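Local structure of phosphoserine aminotransferase SerC (Cytophaga hutchinsonii ATCC 33406, 3FFR) at residues I77-V82 and G103-E108; H88-S93 and A109-A114; A131-L136 and D161-V166. The protein probably catalyses the pyridoxal-phosphate-dependent transamination that makes phosphoserine in serine biosynthesis, as a class-V aminotransferase. One frame throughout, in Å; residues are numbered along the deposited sequence. Where two conformers were deposited one is given.

Contact 1 (I77-V82 and G103-E108)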
# COMPACT_ATOMS: atom_id res chain seq x y z
N ILE A 77 4.91 9.53 10.92
CA ILE A 77 5.11 9.97 12.31
C ILE A 77 5.95 11.24 12.37
O ILE A 77 5.59 12.23 13.02
CB ILE A 77 5.77 8.87 13.21
CG1 ILE A 77 4.72 7.79 13.52
CG2 ILE A 77 6.37 9.48 14.52
CD1 ILE A 77 5.30 6.46 14.08
N ILE A 78 7.06 11.23 11.63
CA ILE A 78 7.97 12.38 11.66
C ILE A 78 7.34 13.58 10.96
O ILE A 78 7.39 14.73 11.47
CB ILE A 78 9.36 12.00 11.11
CG1 ILE A 78 9.98 10.86 11.93
CG2 ILE A 78 10.31 13.21 11.14
CD1 ILE A 78 11.13 10.15 11.21
N GLN A 79 6.71 13.34 9.83
CA GLN A 79 6.06 14.46 9.11
C GLN A 79 4.95 15.14 9.85
O GLN A 79 4.79 16.37 9.79
CB GLN A 79 5.52 14.00 7.75
CG GLN A 79 6.63 13.58 6.77
CD GLN A 79 6.09 12.87 5.52
OE1 GLN A 79 4.99 12.30 5.54
NE2 GLN A 79 6.85 12.92 4.43
N ASN A 80 4.15 14.34 10.53
CA ASN A 80 2.98 14.85 11.26
C ASN A 80 3.24 15.35 12.66
O ASN A 80 2.49 16.17 13.17
CB ASN A 80 1.91 13.78 11.36
CG ASN A 80 1.10 13.62 10.06
OD1 ASN A 80 0.09 14.34 9.85
ND2 ASN A 80 1.51 12.64 9.23
N CYS A 81 4.33 14.90 13.27
CA CYS A 81 4.51 15.12 14.69
C CYS A 81 5.82 15.69 15.19
O CYS A 81 5.97 15.92 16.38
CB CYS A 81 4.26 13.82 15.45
SG CYS A 81 2.65 13.02 15.10
N VAL A 82 6.75 15.96 14.29
CA VAL A 82 8.04 16.49 14.70
C VAL A 82 8.39 17.75 13.94
O VAL A 82 8.54 17.74 12.72
CB VAL A 82 9.21 15.47 14.49
CG1 VAL A 82 10.55 16.08 15.06
CG2 VAL A 82 8.90 14.09 15.14
N GLY A 103 16.57 12.32 10.18
CA GLY A 103 17.58 13.13 9.50
C GLY A 103 17.29 13.30 8.02
O GLY A 103 17.50 14.36 7.44
N GLU A 104 16.82 12.24 7.38
CA GLU A 104 16.51 12.34 5.94
C GLU A 104 15.41 13.36 5.67
O GLU A 104 15.32 13.95 4.57
CB GLU A 104 16.14 10.97 5.36
CG GLU A 104 17.35 10.11 5.28
CD GLU A 104 17.08 8.64 5.00
OE1 GLU A 104 15.99 8.30 4.53
OE2 GLU A 104 17.97 7.81 5.31
N LEU A 105 14.56 13.57 6.68
CA LEU A 105 13.44 14.52 6.59
C LEU A 105 13.79 15.90 7.14
O LEU A 105 12.95 16.79 7.27
CB LEU A 105 12.20 13.98 7.32
CG LEU A 105 11.53 12.78 6.64
CD1 LEU A 105 10.47 12.05 7.52
CD2 LEU A 105 10.86 13.21 5.29
N GLY A 106 15.06 16.06 7.45
CA GLY A 106 15.56 17.35 7.88
C GLY A 106 15.42 17.66 9.35
O GLY A 106 15.60 18.79 9.77
N ARG A 107 15.09 16.65 10.13
CA ARG A 107 14.98 16.81 11.58
C ARG A 107 16.28 16.41 12.25
O ARG A 107 17.11 15.72 11.68
CB ARG A 107 13.86 15.95 12.17
CG ARG A 107 12.46 16.50 12.06
CD ARG A 107 11.99 16.78 10.69
NE ARG A 107 10.55 17.03 10.72
CZ ARG A 107 9.81 17.16 9.63
NH1 ARG A 107 10.38 17.11 8.45
NH2 ARG A 107 8.50 17.34 9.72
N GLU A 108 16.39 16.81 13.49
CA GLU A 108 17.54 16.44 14.33
C GLU A 108 17.07 15.40 15.34
O GLU A 108 16.18 15.64 16.15
CB GLU A 108 18.08 17.64 15.07
CG GLU A 108 18.64 18.72 14.19
CD GLU A 108 19.14 19.93 14.98
OE1 GLU A 108 19.36 19.82 16.20
OE2 GLU A 108 19.29 21.01 14.36
O HOH W 1 6.06 18.29 8.61
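R107 reaches side-on to the backbone of V82, and the side chains of R107 and V82 cross obliquely as it does so. NE donates to V82 O at 2.9 Å and NH2 to the same V82 O at 3.0 Å, so one carbonyl oxygen takes both bonds. The oxygen lies 9° out of the guanidinium plane, which makes this an edge-on grip. The two donors approach it differently: NE stands above the V82 carbonyl plane, whereas NH2 lies nearly along the C=O axis. A bend at chi2 (58°) turns CD out of an extended path, and R107 CG meets V82 CG1 at 3.6 Å. I78 and R107 slide past each other in opposite directions, with I78 CG2 over one guanidinium face, 3.9 Å from R107 NE. I78 also packs on L105, its CB 3.8 Å from L105 CD1. Q79 crosses L105 at about a right angle, NE2 lying near CD2, while OE1 of Q79 bonds to R76.

L105 O, in the guanidinium plane, accepts from R107 NH1 at 2.8 Å and helps set the rotation of the group; a water that donates to Q79 O, also in plane, adds a weak bond from NH2. L105 O belongs to the turn closing helix 93-104, a Schellman motif with G106, of positive phi, as C-prime residue: R107 N donates to A102 O and G106 N to G103 O. F98, F101 and A102 of that helix also pack on I78, and L105 touches T224 of the second subunit. R107 thus joins the ends of two successive helices, 70-81 and 93-104, through carbonyls. With no carboxylate in this grip, the positive charge is probably stabilised by the carbonyl oxygens at the two helix C termini.

Contact 2 (H88-S93 and A109-A114)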
# COMPACT_ATOMS: atom_id res chain seq x y z
N HIS A 88 15.26 8.61 19.74
CA HIS A 88 15.11 7.22 19.37
C HIS A 88 16.01 6.28 20.16
O HIS A 88 17.17 6.54 20.32
CB HIS A 88 15.52 7.03 17.88
CG HIS A 88 14.72 7.86 16.91
ND1 HIS A 88 13.83 7.31 16.01
CD2 HIS A 88 14.69 9.20 16.71
CE1 HIS A 88 13.25 8.29 15.32
NE2 HIS A 88 13.77 9.45 15.72
N CYS A 89 15.42 5.17 20.60
CA CYS A 89 16.21 4.04 21.15
C CYS A 89 16.59 3.16 19.96
O CYS A 89 15.71 2.63 19.28
CB CYS A 89 15.41 3.22 22.17
SG CYS A 89 15.35 4.03 23.80
N VAL A 90 17.88 3.01 19.73
CA VAL A 90 18.41 2.27 18.58
C VAL A 90 19.27 1.09 19.01
O VAL A 90 20.26 1.29 19.73
CB VAL A 90 19.23 3.22 17.66
CG1 VAL A 90 19.94 2.43 16.52
CG2 VAL A 90 18.32 4.34 17.10
N ASN A 91 18.88 -0.10 18.58
CA ASN A 91 19.64 -1.32 18.93
C ASN A 91 19.67 -2.36 17.85
O ASN A 91 20.04 -3.52 18.06
CB ASN A 91 19.14 -1.93 20.25
CG ASN A 91 17.74 -2.48 20.15
OD1 ASN A 91 16.99 -2.16 19.22
ND2 ASN A 91 17.37 -3.35 21.10
N GLY A 92 19.25 -1.96 16.67
CA GLY A 92 19.26 -2.88 15.53
C GLY A 92 18.85 -2.19 14.25
O GLY A 92 18.64 -0.97 14.20
N SER A 93 18.71 -3.01 13.22
CA SER A 93 18.48 -2.49 11.88
C SER A 93 17.20 -1.70 11.66
O SER A 93 17.19 -0.68 10.93
CB SER A 93 18.56 -3.60 10.85
OG SER A 93 19.82 -4.24 10.94
N ALA A 109 17.72 14.25 15.33
CA ALA A 109 17.34 13.16 16.23
C ALA A 109 18.39 12.80 17.27
O ALA A 109 19.57 12.66 16.97
CB ALA A 109 17.02 11.89 15.38
N TYR A 110 17.93 12.67 18.51
CA TYR A 110 18.75 12.12 19.58
C TYR A 110 18.71 10.62 19.45
O TYR A 110 17.68 10.04 19.10
CB TYR A 110 18.22 12.49 20.96
CG TYR A 110 18.22 13.98 21.28
CD1 TYR A 110 19.41 14.63 21.58
CD2 TYR A 110 17.04 14.70 21.39
CE1 TYR A 110 19.44 15.97 21.90
CE2 TYR A 110 17.05 16.04 21.72
CZ TYR A 110 18.25 16.66 21.99
OH TYR A 110 18.25 18.00 22.32
N LYS A 111 19.83 9.99 19.77
CA LYS A 111 19.93 8.55 19.73
C LYS A 111 20.49 7.98 21.03
O LYS A 111 21.56 8.40 21.49
CB LYS A 111 20.85 8.13 18.57
CG LYS A 111 21.08 6.67 18.51
CD LYS A 111 21.77 6.20 17.23
CE LYS A 111 23.07 6.94 16.96
NZ LYS A 111 23.91 6.17 15.99
N GLU A 112 19.71 7.09 21.63
CA GLU A 112 20.13 6.29 22.77
C GLU A 112 20.42 4.92 22.16
O GLU A 112 19.51 4.22 21.69
CB GLU A 112 19.04 6.18 23.82
CG GLU A 112 19.46 5.41 25.06
CD GLU A 112 20.43 6.16 25.94
OE1 GLU A 112 20.46 7.41 25.89
OE2 GLU A 112 21.13 5.50 26.72
N GLU A 113 21.69 4.52 22.18
CA GLU A 113 22.06 3.26 21.45
C GLU A 113 22.55 2.14 22.30
O GLU A 113 23.22 2.36 23.31
CB GLU A 113 23.14 3.62 20.40
CG GLU A 113 23.43 2.48 19.42
CD GLU A 113 24.16 2.92 18.15
OE1 GLU A 113 24.55 4.09 18.04
OE2 GLU A 113 24.32 2.07 17.25
N ALA A 114 22.14 0.94 21.93
CA ALA A 114 22.67 -0.29 22.54
C ALA A 114 23.22 -1.13 21.39
O ALA A 114 22.77 -1.06 20.25
CB ALA A 114 21.59 -1.07 23.29
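H88 CD2 lies 3.8 Å from A109 CB, and Y110 O sits at the edge of the H88 ring, near its plane, beside the paired backbones of strands 85-90 and 108-113. K111 can be followed along the face it shares with H88, V90 and E113. Its CB leaves the strand on that side. K111 CG, anti to the backbone N (chi1 176°), comes to 3.9 Å from V90 CG2. K111 CD keeps the same company, 3.9 Å from V90 CB. At chi3 the chain bends and turns CE out of the extended line. K111 NZ, coming from above the carboxylate plane, forms a salt bridge with E113 OE1 at 3.0 Å, within the one strand.

The bridge pairs H88-K111, C89-E112 and V90-E113 are parallel, and the short strand axes come within 4.7 Å at an angle of 35°. With helix 93-104 between them in the chain, these strands form a beta-alpha-beta unit at the border of the large sheet of the PLP-dependent aminotransferase fold, where 108-113 is the outermost strand within this chain. K96 and Y99 of the helix touch V90, which places the helix over the face carrying V90.

Backbone bonds alternate along the pair. H88 N donates to Y110 O, E112 N to H88 O, and V90 N to E112 O at 2.8 Å, nearly straight at 172°. A114 N then donates to V90 O, one residue past the end of strand 108-113. On the imidazole of H88, NE2 bonds S86 OG and the ring meets F98 edge-to-face. Beyond the strand, N91 CB packs 4.0 Å from A114 CB, and N91 ND2 is held by K118 O.

Contact 3 (A131-L136 and D161-V166)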
# COMPACT_ATOMS: atom_id res chain seq x y z
N ALA A 131 13.16 17.09 23.14
CA ALA A 131 12.73 15.96 22.28
C ALA A 131 11.20 16.02 22.23
O ALA A 131 10.54 16.04 23.27
CB ALA A 131 13.18 14.60 22.82
N GLU A 132 10.64 16.03 21.03
CA GLU A 132 9.18 16.15 20.84
C GLU A 132 8.48 14.82 20.86
O GLU A 132 7.29 14.74 21.18
CB GLU A 132 8.86 16.87 19.51
CG GLU A 132 9.43 18.25 19.46
CD GLU A 132 9.36 18.86 18.06
OE1 GLU A 132 8.25 18.81 17.48
OE2 GLU A 132 10.39 19.42 17.59
N ILE A 133 9.23 13.81 20.45
CA ILE A 133 8.71 12.44 20.41
C ILE A 133 9.80 11.49 20.88
O ILE A 133 10.99 11.82 20.82
CB ILE A 133 8.17 12.03 19.01
CG1 ILE A 133 9.31 11.73 18.03
CG2 ILE A 133 7.19 13.12 18.43
CD1 ILE A 133 8.85 11.05 16.69
N ILE A 134 9.34 10.36 21.42
CA ILE A 134 10.19 9.25 21.88
C ILE A 134 9.77 8.05 21.05
O ILE A 134 8.62 7.63 21.08
CB ILE A 134 10.00 8.95 23.40
CG1 ILE A 134 10.54 10.10 24.25
CG2 ILE A 134 10.68 7.63 23.81
CD1 ILE A 134 9.99 10.12 25.68
N CYS A 135 10.73 7.46 20.37
CA CYS A 135 10.50 6.29 19.49
C CYS A 135 11.18 5.06 20.06
O CYS A 135 12.40 4.96 20.14
CB CYS A 135 11.01 6.55 18.09
SG CYS A 135 10.21 7.94 17.24
N LEU A 136 10.31 4.13 20.46
CA LEU A 136 10.71 2.90 21.09
C LEU A 136 10.37 1.74 20.19
O LEU A 136 9.39 1.80 19.46
CB LEU A 136 9.95 2.73 22.41
CG LEU A 136 10.13 3.89 23.41
CD1 LEU A 136 9.27 3.68 24.69
CD2 LEU A 136 11.61 4.12 23.73
N ASP A 161 5.85 15.70 28.14
CA ASP A 161 5.18 16.30 27.00
C ASP A 161 5.44 15.58 25.70
O ASP A 161 4.73 15.78 24.70
CB ASP A 161 5.54 17.78 26.85
CG ASP A 161 4.79 18.64 27.82
OD1 ASP A 161 3.65 18.26 28.18
OD2 ASP A 161 5.31 19.68 28.22
N ALA A 162 6.45 14.73 25.70
CA ALA A 162 6.80 14.00 24.46
C ALA A 162 5.67 13.04 24.08
O ALA A 162 4.93 12.54 24.94
CB ALA A 162 8.09 13.23 24.62
N LEU A 163 5.55 12.80 22.78
CA LEU A 163 4.66 11.77 22.27
C LEU A 163 5.48 10.50 22.18
O LEU A 163 6.56 10.48 21.58
CB LEU A 163 4.14 12.09 20.88
CG LEU A 163 3.31 13.38 20.77
CD1 LEU A 163 3.14 13.70 19.26
CD2 LEU A 163 1.96 13.27 21.53
N ILE A 164 4.98 9.44 22.80
CA ILE A 164 5.65 8.14 22.80
C ILE A 164 5.03 7.18 21.79
O ILE A 164 3.87 6.80 21.88
CB ILE A 164 5.69 7.49 24.23
CG1 ILE A 164 6.38 8.42 25.22
CG2 ILE A 164 6.43 6.13 24.18
CD1 ILE A 164 6.34 7.93 26.69
N PHE A 165 5.87 6.80 20.82
CA PHE A 165 5.51 5.86 19.72
C PHE A 165 6.24 4.55 19.92
O PHE A 165 7.45 4.53 20.12
CB PHE A 165 5.90 6.41 18.34
CG PHE A 165 5.21 7.65 17.96
CD1 PHE A 165 5.71 8.89 18.35
CD2 PHE A 165 4.02 7.61 17.24
CE1 PHE A 165 5.01 10.06 18.02
CE2 PHE A 165 3.33 8.75 16.89
CZ PHE A 165 3.82 9.99 17.30
N VAL A 166 5.49 3.46 19.82
CA VAL A 166 6.06 2.13 19.93
C VAL A 166 5.87 1.32 18.64
O VAL A 166 4.76 1.12 18.15
CB VAL A 166 5.47 1.35 21.12
CG1 VAL A 166 6.17 -0.02 21.27
CG2 VAL A 166 5.58 2.14 22.44
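A131 O lies near A162 CB; the pairing opens with E132 O, which accepts from L163 N at 3.1 Å. The carboxylate of E132 leads away from this partner, to K211 and to the backbone NH groups of E83, K84 and K85. At I133 the parallel register begins, its CA being 4.5 Å from the CA of L163. CG1 of I133 sits between the backbone N and the carbonyl carbon (chi1 76°), which leaves CG2 beside the N. I133 CG2 reaches the rim of the F165 ring, near its plane and 3.8 Å from F165 CE1; it also touches L163 CB.

I134 N donates to L163 O at 2.8 Å, and I134 O receives F165 N almost head-on, with a C=O...N angle of 173°. The side chain of I134 leaves on the opposite face of the sheet and lies beside I164, pointing the same way; its CD1 meets A162 CB at 3.8 Å. C135 returns to the face of I133 and contributes mainly backbone, its CA 3.6 Å from F165 O. L136 N completes the series with F165 O as acceptor, a nearly straight bond at 176°. On the I134 face, L136 CD1 touches I164 CG2 at 3.8 Å.

This pair of adjoining parallel strands is central in the large sheet, with strand 85-90 beyond 131-136 and strand 184-188 beyond 161-166. I77 and C81 of helix 70-81 and V208 of helix 206-217 pack on F165, so these two helices cover the face bearing I133, L163 and F165.

Along the chain, helix 70-81 gives the first half of contact 1, and strand 85-90 the first half of contact 2. Helix 93-104 and its end then close contact 1, and strand 108-113 closes contact 2, so these two loops cross rather than nest. Contact 3 follows in series, closing between 133-137 and 163-167. The contacts meet at two places in the fold. V82 CG2 packs 3.4 Å from I133 CD1, and I77 CG2 lies 3.6 Å from I133 CD1, which seats helix 70-81 on strand 133-137 of contact 3. C89 N lies 3.1 Å from C135 O, a probable hydrogen bond joining contacts 2 and 3 as neighbours in one sheet.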